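Side-chain contacts in beta-galactosidase (Geobacillus stearothermophilus, PDB 4OIF), which probably hydrolyses terminal non-reducing beta-D-galactose residues in beta-D-galactosides: residues P618-K623 against D639-M644; Q429-E434 against K553-V558; L269-F274 against D308-L313. All coordinates share one frame; numbering follows the deposited sequence.

How the interactions relate
The three contacts belong to three different parts of the chain. Interaction 3 (269-274 with 308-313) is in the TIM-barrel part, and its centre lies about 6 Å from the centre of the chain. It is also the one near the predicted catalytic machinery: the side chain of Tyr271 is about 7 Å from that of Glu158, the probable proton donor. Interaction 2 lies in the trimerisation domain and borders a second subunit. Interaction 1 packs two sheets of the C-terminal beta domain. Both lie away from the catalytic and zinc sites. The centres of interactions 1 and 3 are about 26 Å apart, 2 and 3 about 27 Å, and 1 and 2 about 38 Å.

Interaction 1 (P618-K623 against D639-M644); sequences PVLFVK and DYVFIM
Val619, Leu620 and Val622 pack on Asp639, Val641 and Ile643 where two antiparallel sheets of the C-terminal beta domain face each other. Residues 618-623 lead into the weakly bonded strand about 622-623, at the edge of one sheet. Residues 639-644 lie on strand 638-645 of the other sheet. The touching parts run 35° apart, and no direct hydrogen bond joins them.

Three pairs make the contact. Val622 and Ile643 meet tip to tip, with Val622 CG2 4.0 Å from Ile643 CD1. The chain of Ile643 is extended at its second torsion (chi2 174°), which pushes CD1 out to this meeting point. Leu620 and Val641 cross at about a right angle, and Leu620 CB sits 3.9 Å from Val641 CG2. Leu655 and Val653 of strand 651-655 also pack against this group from the first sheet, and Val630 touches Val641 from strand 628-634.

The third pair is mixed. Val619 and Asp639 approach from opposite directions, and Val619 CG1 is 3.4 Å from Asp639 OD2. This methyl sits over one face of the carboxylate, nearly straight above Asp639 CG. A water links the same two residues: it donates to Asp639 OD2 at 2.7 Å and to Val619 O at 3.2 Å. The other oxygen, Asp639 OD1, forms a salt bridge with Arg686 and a hydrogen bond with Gln634.

The buried carboxylate is therefore supplied with polar partners at both oxygens although one face of it meets a valine. The nearby arginine probably helps to keep it ionised, while the rest of the contact is held by apolar packing.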
loop_
_atom_site.group_PDB
_atom_site.type_symbol
_atom_site.label_atom_id
_atom_site.label_comp_id
_atom_site.label_asym_id
_atom_site.label_seq_id
_atom_site.Cartn_x
_atom_site.Cartn_y
_atom_site.Cartn_z
ATOM N N PRO A 618 -7.279 41.862 19.110
ATOM C CA PRO A 618 -7.953 40.881 19.956
ATOM C C PRO A 618 -9.038 41.557 20.770
ATOM O O PRO A 618 -9.097 42.789 20.818
ATOM C CB PRO A 618 -6.836 40.372 20.861
ATOM C CG PRO A 618 -5.852 41.482 20.887
ATOM C CD PRO A 618 -5.879 42.063 19.515
ATOM N N VAL A 619 -9.882 40.766 21.413
ATOM C CA VAL A 619 -10.900 41.323 22.283
ATOM C C VAL A 619 -10.231 41.899 23.534
ATOM O O VAL A 619 -10.536 43.000 23.957
ATOM C CB VAL A 619 -11.939 40.261 22.651
ATOM C CG1 VAL A 619 -12.751 40.696 23.857
ATOM C CG2 VAL A 619 -12.828 39.963 21.452
ATOM N N LEU A 620 -9.304 41.156 24.123
ATOM C CA LEU A 620 -8.470 41.726 25.167
ATOM C C LEU A 620 -7.024 41.417 24.861
ATOM O O LEU A 620 -6.649 40.253 24.740
ATOM C CB LEU A 620 -8.839 41.183 26.548
ATOM C CG LEU A 620 -7.940 41.668 27.697
ATOM C CD1 LEU A 620 -8.182 43.143 28.011
ATOM C CD2 LEU A 620 -8.144 40.807 28.937
ATOM N N PHE A 621 -6.209 42.453 24.715
ATOM C CA PHE A 621 -4.797 42.231 24.471
ATOM C C PHE A 621 -4.115 41.630 25.697
ATOM O O PHE A 621 -4.260 42.125 26.811
ATOM C CB PHE A 621 -4.086 43.522 24.075
ATOM C CG PHE A 621 -2.603 43.344 23.912
ATOM C CD1 PHE A 621 -2.090 42.754 22.772
ATOM C CD2 PHE A 621 -1.725 43.724 24.918
ATOM C CE1 PHE A 621 -0.716 42.564 22.621
ATOM C CE2 PHE A 621 -0.354 43.535 24.777
ATOM C CZ PHE A 621 0.151 42.952 23.625
ATOM N N VAL A 622 -3.387 40.545 25.485
ATOM C CA VAL A 622 -2.541 39.991 26.518
ATOM C C VAL A 622 -1.162 39.790 25.914
ATOM O O VAL A 622 -1.043 39.218 24.837
ATOM C CB VAL A 622 -3.069 38.647 27.056
ATOM C CG1 VAL A 622 -2.107 38.090 28.094
ATOM C CG2 VAL A 622 -4.462 38.795 27.623
ATOM N N LYS A 623 -0.124 40.266 26.591
ATOM C CA LYS A 623 1.245 40.071 26.121
ATOM C C LYS A 623 1.734 38.672 26.486
ATOM O O LYS A 623 1.659 38.267 27.647
ATOM C CB LYS A 623 2.167 41.134 26.713
ATOM C CG LYS A 623 3.639 40.945 26.431
ATOM C CD LYS A 623 4.401 42.231 26.738
ATOM C CE LYS A 623 5.883 42.109 26.396
ATOM N NZ LYS A 623 6.575 41.073 27.223
ATOM N N ASP A 639 -16.743 41.002 28.710
ATOM C CA ASP A 639 -15.939 40.079 27.939
ATOM C C ASP A 639 -15.501 38.908 28.826
ATOM O O ASP A 639 -15.169 39.090 29.995
ATOM C CB ASP A 639 -14.725 40.801 27.337
ATOM C CG ASP A 639 -15.103 41.737 26.185
ATOM O OD1 ASP A 639 -16.061 41.435 25.434
ATOM O OD2 ASP A 639 -14.424 42.774 26.028
ATOM N N TYR A 640 -15.548 37.701 28.273
ATOM C CA TYR A 640 -14.977 36.518 28.906
ATOM C C TYR A 640 -13.771 36.079 28.106
ATOM O O TYR A 640 -13.881 35.719 26.944
ATOM C CB TYR A 640 -15.977 35.372 28.987
ATOM C CG TYR A 640 -17.197 35.651 29.816
ATOM C CD1 TYR A 640 -18.430 35.887 29.213
ATOM C CD2 TYR A 640 -17.127 35.673 31.202
ATOM C CE1 TYR A 640 -19.557 36.137 29.972
ATOM C CE2 TYR A 640 -18.250 35.917 31.966
ATOM C CZ TYR A 640 -19.461 36.149 31.349
ATOM O OH TYR A 640 -20.585 36.392 32.104
ATOM N N VAL A 641 -12.618 36.099 28.745
ATOM C CA VAL A 641 -11.372 35.900 28.056
ATOM C C VAL A 641 -10.656 34.671 28.590
ATOM O O VAL A 641 -10.516 34.489 29.785
ATOM C CB VAL A 641 -10.501 37.154 28.194
ATOM C CG1 VAL A 641 -9.214 37.005 27.397
ATOM C CG2 VAL A 641 -11.294 38.384 27.723
ATOM N N PHE A 642 -10.222 33.814 27.684
ATOM C CA PHE A 642 -9.501 32.599 28.025
ATOM C C PHE A 642 -8.033 32.769 27.664
ATOM O O PHE A 642 -7.695 33.011 26.495
ATOM C CB PHE A 642 -10.077 31.391 27.277
ATOM C CG PHE A 642 -11.451 30.989 27.711
ATOM C CD1 PHE A 642 -12.555 31.771 27.397
ATOM C CD2 PHE A 642 -11.649 29.806 28.403
ATOM C CE1 PHE A 642 -13.838 31.392 27.793
ATOM C CE2 PHE A 642 -12.930 29.415 28.802
ATOM C CZ PHE A 642 -14.026 30.212 28.497
ATOM N N ILE A 643 -7.168 32.631 28.661
ATOM C CA ILE A 643 -5.728 32.664 28.449
ATOM C C ILE A 643 -5.166 31.254 28.633
ATOM O O ILE A 643 -5.082 30.739 29.747
ATOM C CB ILE A 643 -5.043 33.651 29.401
ATOM C CG1 ILE A 643 -5.795 34.992 29.400
ATOM C CG2 ILE A 643 -3.588 33.829 29.011
ATOM C CD1 ILE A 643 -5.279 36.023 30.426
ATOM N N MET A 644 -4.775 30.636 27.523
ATOM C CA MET A 644 -4.478 29.210 27.493
ATOM C C MET A 644 -3.019 28.905 27.135
ATOM O O MET A 644 -2.523 29.293 26.078
ATOM C CB MET A 644 -5.432 28.517 26.507
ATOM C CG MET A 644 -6.896 28.748 26.840
ATOM S SD MET A 644 -8.027 28.275 25.519
ATOM C CE MET A 644 -7.660 29.493 24.263
HETATM O O HOH W 1 -11.967 43.688 26.693
#

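Interaction 2 (Q429-E434 against K553-V558); sequences QGFAAE and KDYATV
Tyr555 has CG anti to its carbonyl carbon (chi1 -61°), and this directs its ring out of strand 555-561 to the loop at Phe431 and Ala432. Phe431 has the same kind of first torsion (chi1 -45°), but its ring turns off to one side of the tyrosine, and CB makes the closest approach. The two side chains cross at about a right angle.

The hydroxyl of Tyr555 is the centre of the contact. Ala432 N donates a hydrogen bond to Tyr555 OH over 3.2 Å, with an N-H...O angle of 149°. This N lies at the edge of the Tyr555 ring, near its plane. Phe431 CB lies there too, 3.4 Å from Tyr555 OH and 3.7 Å from Tyr555 CE1. Ala432 CB is 3.9 Å from Tyr555 OH. The hydroxyl also has a hydrogen bond with Thr435 OG1, just beyond the loop segment. Two polar partners thus fix the end of a buried tyrosine, and one of them is a backbone N-H of the loop.

The loop is held from other directions as well. Phe431 packs on Ile502, and both Ala432 and Tyr555 touch Thr534 of the neighbouring strand 527-534. On the subunit side, Phe431 O accepts a hydrogen bond from Asn334 ND2 of the second subunit, and Ala432 packs on Val333 of that subunit.

The arrangement joins a loop between helices 419-427 and 438-451 to a two-stranded antiparallel sheet. It sits inside the trimerisation domain, at a subunit boundary of the homotrimer.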
loop_
_atom_site.group_PDB
_atom_site.type_symbol
_atom_site.label_atom_id
_atom_site.label_comp_id
_atom_site.label_asym_id
_atom_site.label_seq_id
_atom_site.Cartn_x
_atom_site.Cartn_y
_atom_site.Cartn_z
ATOM N N GLN A 429 -7.251 16.176 -12.121
ATOM C CA GLN A 429 -5.991 15.646 -12.618
ATOM C C GLN A 429 -5.077 16.813 -12.990
ATOM O O GLN A 429 -5.294 17.499 -14.002
ATOM C CB GLN A 429 -6.226 14.725 -13.815
ATOM C CG GLN A 429 -6.900 13.430 -13.433
ATOM C CD GLN A 429 -5.985 12.511 -12.635
ATOM O OE1 GLN A 429 -4.826 12.304 -12.993
ATOM N NE2 GLN A 429 -6.499 11.964 -11.548
ATOM N N GLY A 430 -4.067 17.053 -12.161
ATOM C CA GLY A 430 -3.207 18.208 -12.337
ATOM C C GLY A 430 -2.540 18.642 -11.043
ATOM O O GLY A 430 -2.785 18.060 -9.983
ATOM N N PHE A 431 -1.700 19.668 -11.136
ATOM C CA PHE A 431 -0.889 20.110 -10.010
ATOM C C PHE A 431 -0.061 18.952 -9.470
ATOM O O PHE A 431 0.555 18.207 -10.231
ATOM C CB PHE A 431 -1.789 20.711 -8.928
ATOM C CG PHE A 431 -2.836 21.650 -9.476
ATOM C CD1 PHE A 431 -2.477 22.911 -9.963
ATOM C CD2 PHE A 431 -4.166 21.276 -9.528
ATOM C CE1 PHE A 431 -3.426 23.786 -10.480
ATOM C CE2 PHE A 431 -5.132 22.147 -10.049
ATOM C CZ PHE A 431 -4.755 23.405 -10.524
ATOM N N ALA A 432 -0.048 18.804 -8.154
ATOM C CA ALA A 432 0.587 17.651 -7.521
ATOM C C ALA A 432 -0.359 17.094 -6.466
ATOM O O ALA A 432 -0.886 17.844 -5.649
ATOM C CB ALA A 432 1.928 18.017 -6.912
ATOM N N ALA A 433 -0.574 15.780 -6.509
ATOM C CA ALA A 433 -1.559 15.116 -5.663
ATOM C C ALA A 433 -1.344 15.407 -4.187
ATOM O O ALA A 433 -2.285 15.759 -3.468
ATOM C CB ALA A 433 -1.527 13.608 -5.895
ATOM N N GLU A 434 -0.098 15.266 -3.744
ATOM C CA GLU A 434 0.189 15.290 -2.323
ATOM C C GLU A 434 0.349 16.693 -1.762
ATOM O O GLU A 434 0.366 16.856 -0.547
ATOM C CB GLU A 434 1.436 14.448 -2.027
ATOM C CG GLU A 434 1.146 12.942 -2.084
ATOM C CD GLU A 434 2.378 12.061 -1.917
ATOM O OE1 GLU A 434 3.399 12.535 -1.370
ATOM O OE2 GLU A 434 2.322 10.884 -2.334
ATOM N N LYS A 553 7.661 27.030 -1.705
ATOM C CA LYS A 553 7.544 25.607 -2.020
ATOM C C LYS A 553 6.237 25.289 -2.756
ATOM O O LYS A 553 5.263 26.041 -2.656
ATOM C CB LYS A 553 7.634 24.764 -0.739
ATOM C CG LYS A 553 8.969 24.893 -0.037
ATOM C CD LYS A 553 9.181 23.830 1.014
ATOM C CE LYS A 553 8.225 23.956 2.177
ATOM N NZ LYS A 553 8.480 22.864 3.173
ATOM N N ASP A 554 6.246 24.184 -3.502
ATOM C CA ASP A 554 5.043 23.541 -4.056
ATOM C C ASP A 554 4.408 24.233 -5.256
ATOM O O ASP A 554 4.184 23.592 -6.284
ATOM C CB ASP A 554 3.968 23.378 -2.971
ATOM C CG ASP A 554 4.429 22.510 -1.814
ATOM O OD1 ASP A 554 5.380 21.716 -1.993
ATOM O OD2 ASP A 554 3.826 22.616 -0.724
ATOM N N TYR A 555 4.083 25.519 -5.123
ATOM C CA TYR A 555 3.401 26.236 -6.202
ATOM C C TYR A 555 3.879 27.667 -6.391
ATOM O O TYR A 555 4.106 28.400 -5.427
ATOM C CB TYR A 555 1.892 26.246 -5.965
ATOM C CG TYR A 555 1.293 24.867 -5.925
ATOM C CD1 TYR A 555 1.058 24.165 -7.101
ATOM C CD2 TYR A 555 0.963 24.262 -4.723
ATOM C CE1 TYR A 555 0.520 22.900 -7.086
ATOM C CE2 TYR A 555 0.421 22.991 -4.698
ATOM C CZ TYR A 555 0.204 22.315 -5.887
ATOM O OH TYR A 555 -0.331 21.053 -5.887
ATOM N N ALA A 556 4.019 28.051 -7.653
ATOM C CA ALA A 556 4.254 29.433 -8.011
ATOM C C ALA A 556 3.252 29.819 -9.072
ATOM O O ALA A 556 2.739 28.968 -9.792
ATOM C CB ALA A 556 5.671 29.636 -8.505
ATOM N N THR A 557 2.955 31.106 -9.167
ATOM C CA THR A 557 2.075 31.562 -10.228
ATOM C C THR A 557 2.727 32.661 -11.054
ATOM O O THR A 557 3.144 33.679 -10.511
ATOM C CB THR A 557 0.734 32.084 -9.667
ATOM O OG1 THR A 557 0.187 31.130 -8.740
ATOM C CG2 THR A 557 -0.250 32.315 -10.803
ATOM N N VAL A 558 2.818 32.465 -12.364
ATOM C CA VAL A 558 3.294 33.543 -13.223
ATOM C C VAL A 558 2.153 34.554 -13.367
ATOM O O VAL A 558 1.009 34.177 -13.614
ATOM C CB VAL A 558 3.761 33.032 -14.606
ATOM C CG1 VAL A 558 4.198 34.199 -15.487
ATOM C CG2 VAL A 558 4.920 32.044 -14.456
#

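Interaction 3 (L269-F274 against D308-L313); sequences LDYSKF and DLYRSL
Tyr271 and Tyr310 meet obliquely in the TIM-barrel part of the enzyme. Tyr271 starts the short helix 271-274. Tyr310 is near the end of helix 296-312, which connects the parallel strands 282-284 and 319-322 as a beta-alpha-beta crossover. The ring planes are 68° apart and the centroids 5.9 Å apart.

The hydroxyl end of Tyr310 does the touching. Tyr310 OH lies in the plane of the Tyr271 ring, at its edge. It is 3.3 Å from both Tyr271 CD2 and Tyr271 CE2, so it faces the bond between them. Tyr310 has CG anti to its carbonyl carbon (chi1 -73°). This sets CG beside the backbone N, and from there the ring extends to bring OH to Tyr271. Both hydroxyls bond the backbone of one residue on strand 252-259: Tyr310 OH pairs with Met257 O and Tyr271 OH with Met257 N. Tyr271 also stacks on Phe256, and Tyr310 meets Trp283 edge-to-face. Replacing Tyr310 by an alanine here would probably leave Met257 O without its hydroxyl partner and open a gap at the CD2-CE2 edge of Tyr271.

Leu313 completes the contact beside the aromatic pair. Its CD2 methyl comes within 4.0 Å of Ser272 CA, against the backbone of the short helix. Its other methyl, Leu313 CD1, is 4.5 Å from Tyr271 CB, a looser apolar contact.

Ser272, which meets Leu313, also takes part in the cap of its own helix. The short helix is N-capped by Asp270, whose OD1 accepts from Ser272 N at 3.1 Å and from Ser272 OG at 2.8 Å, both from the same face of the carboxylate.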
loop_
_atom_site.group_PDB
_atom_site.type_symbol
_atom_site.label_atom_id
_atom_site.label_comp_id
_atom_site.label_asym_id
_atom_site.label_seq_id
_atom_site.Cartn_x
_atom_site.Cartn_y
_atom_site.Cartn_z
ATOM N N LEU A 269 -19.438 14.852 3.496
ATOM C CA LEU A 269 -20.719 15.550 3.394
ATOM C C LEU A 269 -20.502 17.057 3.382
ATOM O O LEU A 269 -19.587 17.570 4.026
ATOM C CB LEU A 269 -21.636 15.167 4.559
ATOM C CG LEU A 269 -22.180 13.743 4.624
ATOM C CD1 LEU A 269 -22.862 13.501 5.961
ATOM C CD2 LEU A 269 -23.138 13.488 3.465
ATOM N N ASP A 270 -21.336 17.768 2.639
ATOM C CA ASP A 270 -21.260 19.219 2.620
ATOM C C ASP A 270 -22.003 19.792 3.838
ATOM O O ASP A 270 -23.224 19.963 3.817
ATOM C CB ASP A 270 -21.837 19.763 1.317
ATOM C CG ASP A 270 -21.574 21.239 1.137
ATOM O OD1 ASP A 270 -21.111 21.893 2.093
ATOM O OD2 ASP A 270 -21.831 21.752 0.031
ATOM N N TYR A 271 -21.264 20.086 4.902
ATOM C CA TYR A 271 -21.885 20.566 6.128
ATOM C C TYR A 271 -22.453 21.976 5.990
ATOM O O TYR A 271 -23.300 22.382 6.787
ATOM C CB TYR A 271 -20.884 20.538 7.279
ATOM C CG TYR A 271 -20.599 19.172 7.838
ATOM C CD1 TYR A 271 -21.512 18.134 7.693
ATOM C CD2 TYR A 271 -19.410 18.918 8.513
ATOM C CE1 TYR A 271 -21.254 16.887 8.208
ATOM C CE2 TYR A 271 -19.141 17.676 9.025
ATOM C CZ TYR A 271 -20.067 16.663 8.876
ATOM O OH TYR A 271 -19.793 15.425 9.406
ATOM N N SER A 272 -21.988 22.733 4.997
ATOM C CA SER A 272 -22.486 24.094 4.830
ATOM C C SER A 272 -23.942 24.033 4.379
ATOM O O SER A 272 -24.711 24.968 4.579
ATOM C CB SER A 272 -21.644 24.885 3.833
ATOM O OG SER A 272 -21.916 24.506 2.505
ATOM N N LYS A 273 -24.307 22.903 3.783
ATOM C CA LYS A 273 -25.664 22.645 3.330
ATOM C C LYS A 273 -26.485 21.985 4.430
ATOM O O LYS A 273 -27.692 22.240 4.554
ATOM C CB LYS A 273 -25.636 21.756 2.070
ATOM C CG LYS A 273 -26.833 21.910 1.148
ATOM C CD LYS A 273 -26.701 21.005 -0.068
ATOM C CE LYS A 273 -27.706 21.371 -1.151
ATOM N NZ LYS A 273 -29.087 21.445 -0.591
ATOM N N PHE A 274 -25.830 21.136 5.226
ATOM C CA PHE A 274 -26.528 20.341 6.241
ATOM C C PHE A 274 -26.914 21.274 7.402
ATOM O O PHE A 274 -27.977 21.118 8.021
ATOM C CB PHE A 274 -25.644 19.180 6.738
ATOM C CG PHE A 274 -26.416 17.994 7.297
ATOM C CD1 PHE A 274 -26.079 16.700 6.935
ATOM C CD2 PHE A 274 -27.529 18.180 8.105
ATOM C CE1 PHE A 274 -26.787 15.614 7.434
ATOM C CE2 PHE A 274 -28.249 17.103 8.604
ATOM C CZ PHE A 274 -27.878 15.817 8.260
ATOM N N ASP A 308 -13.755 27.341 14.777
ATOM C CA ASP A 308 -14.205 28.578 14.184
ATOM C C ASP A 308 -15.119 28.263 13.007
ATOM O O ASP A 308 -16.160 28.918 12.797
ATOM C CB ASP A 308 -13.008 29.424 13.772
ATOM C CG ASP A 308 -12.256 29.972 14.974
ATOM O OD1 ASP A 308 -12.812 29.944 16.096
ATOM O OD2 ASP A 308 -11.108 30.426 14.810
ATOM N N LEU A 309 -14.752 27.232 12.261
ATOM C CA LEU A 309 -15.575 26.834 11.141
ATOM C C LEU A 309 -16.987 26.455 11.609
ATOM O O LEU A 309 -17.984 26.995 11.114
ATOM C CB LEU A 309 -14.913 25.674 10.382
ATOM C CG LEU A 309 -15.745 25.038 9.262
ATOM C CD1 LEU A 309 -16.111 26.043 8.172
ATOM C CD2 LEU A 309 -15.013 23.853 8.678
ATOM N N TYR A 310 -17.070 25.554 12.582
ATOM C CA TYR A 310 -18.362 24.997 12.983
ATOM C C TYR A 310 -19.217 25.963 13.809
ATOM O O TYR A 310 -20.447 25.904 13.777
ATOM C CB TYR A 310 -18.152 23.685 13.739
ATOM C CG TYR A 310 -17.736 22.555 12.821
ATOM C CD1 TYR A 310 -17.933 22.654 11.445
ATOM C CD2 TYR A 310 -17.156 21.393 13.321
ATOM C CE1 TYR A 310 -17.563 21.639 10.591
ATOM C CE2 TYR A 310 -16.782 20.363 12.469
ATOM C CZ TYR A 310 -16.982 20.500 11.101
ATOM O OH TYR A 310 -16.613 19.501 10.228
ATOM N N ARG A 311 -18.571 26.861 14.539
ATOM C CA ARG A 311 -19.301 27.935 15.186
ATOM C C ARG A 311 -19.915 28.796 14.099
ATOM O O ARG A 311 -21.113 29.066 14.114
ATOM C CB ARG A 311 -18.397 28.776 16.092
ATOM C CG ARG A 311 -19.146 29.826 16.930
ATOM C CD ARG A 311 -18.204 30.904 17.412
ATOM N NE ARG A 311 -17.518 31.515 16.281
ATOM C CZ ARG A 311 -16.236 31.341 15.986
ATOM N NH1 ARG A 311 -15.471 30.570 16.755
ATOM N NH2 ARG A 311 -15.726 31.939 14.917
ATOM N N SER A 312 -19.096 29.185 13.128
ATOM C CA SER A 312 -19.558 30.127 12.118
ATOM C C SER A 312 -20.692 29.619 11.214
ATOM O O SER A 312 -21.402 30.431 10.634
ATOM C CB SER A 312 -18.379 30.577 11.257
ATOM O OG SER A 312 -17.432 31.288 12.038
ATOM N N LEU A 313 -20.869 28.304 11.089
ATOM C CA LEU A 313 -21.940 27.758 10.234
ATOM C C LEU A 313 -23.315 28.368 10.491
ATOM O O LEU A 313 -24.072 28.654 9.558
ATOM C CB LEU A 313 -22.038 26.250 10.397
ATOM C CG LEU A 313 -20.919 25.547 9.643
ATOM C CD1 LEU A 313 -20.893 24.073 9.984
ATOM C CD2 LEU A 313 -21.081 25.775 8.134
#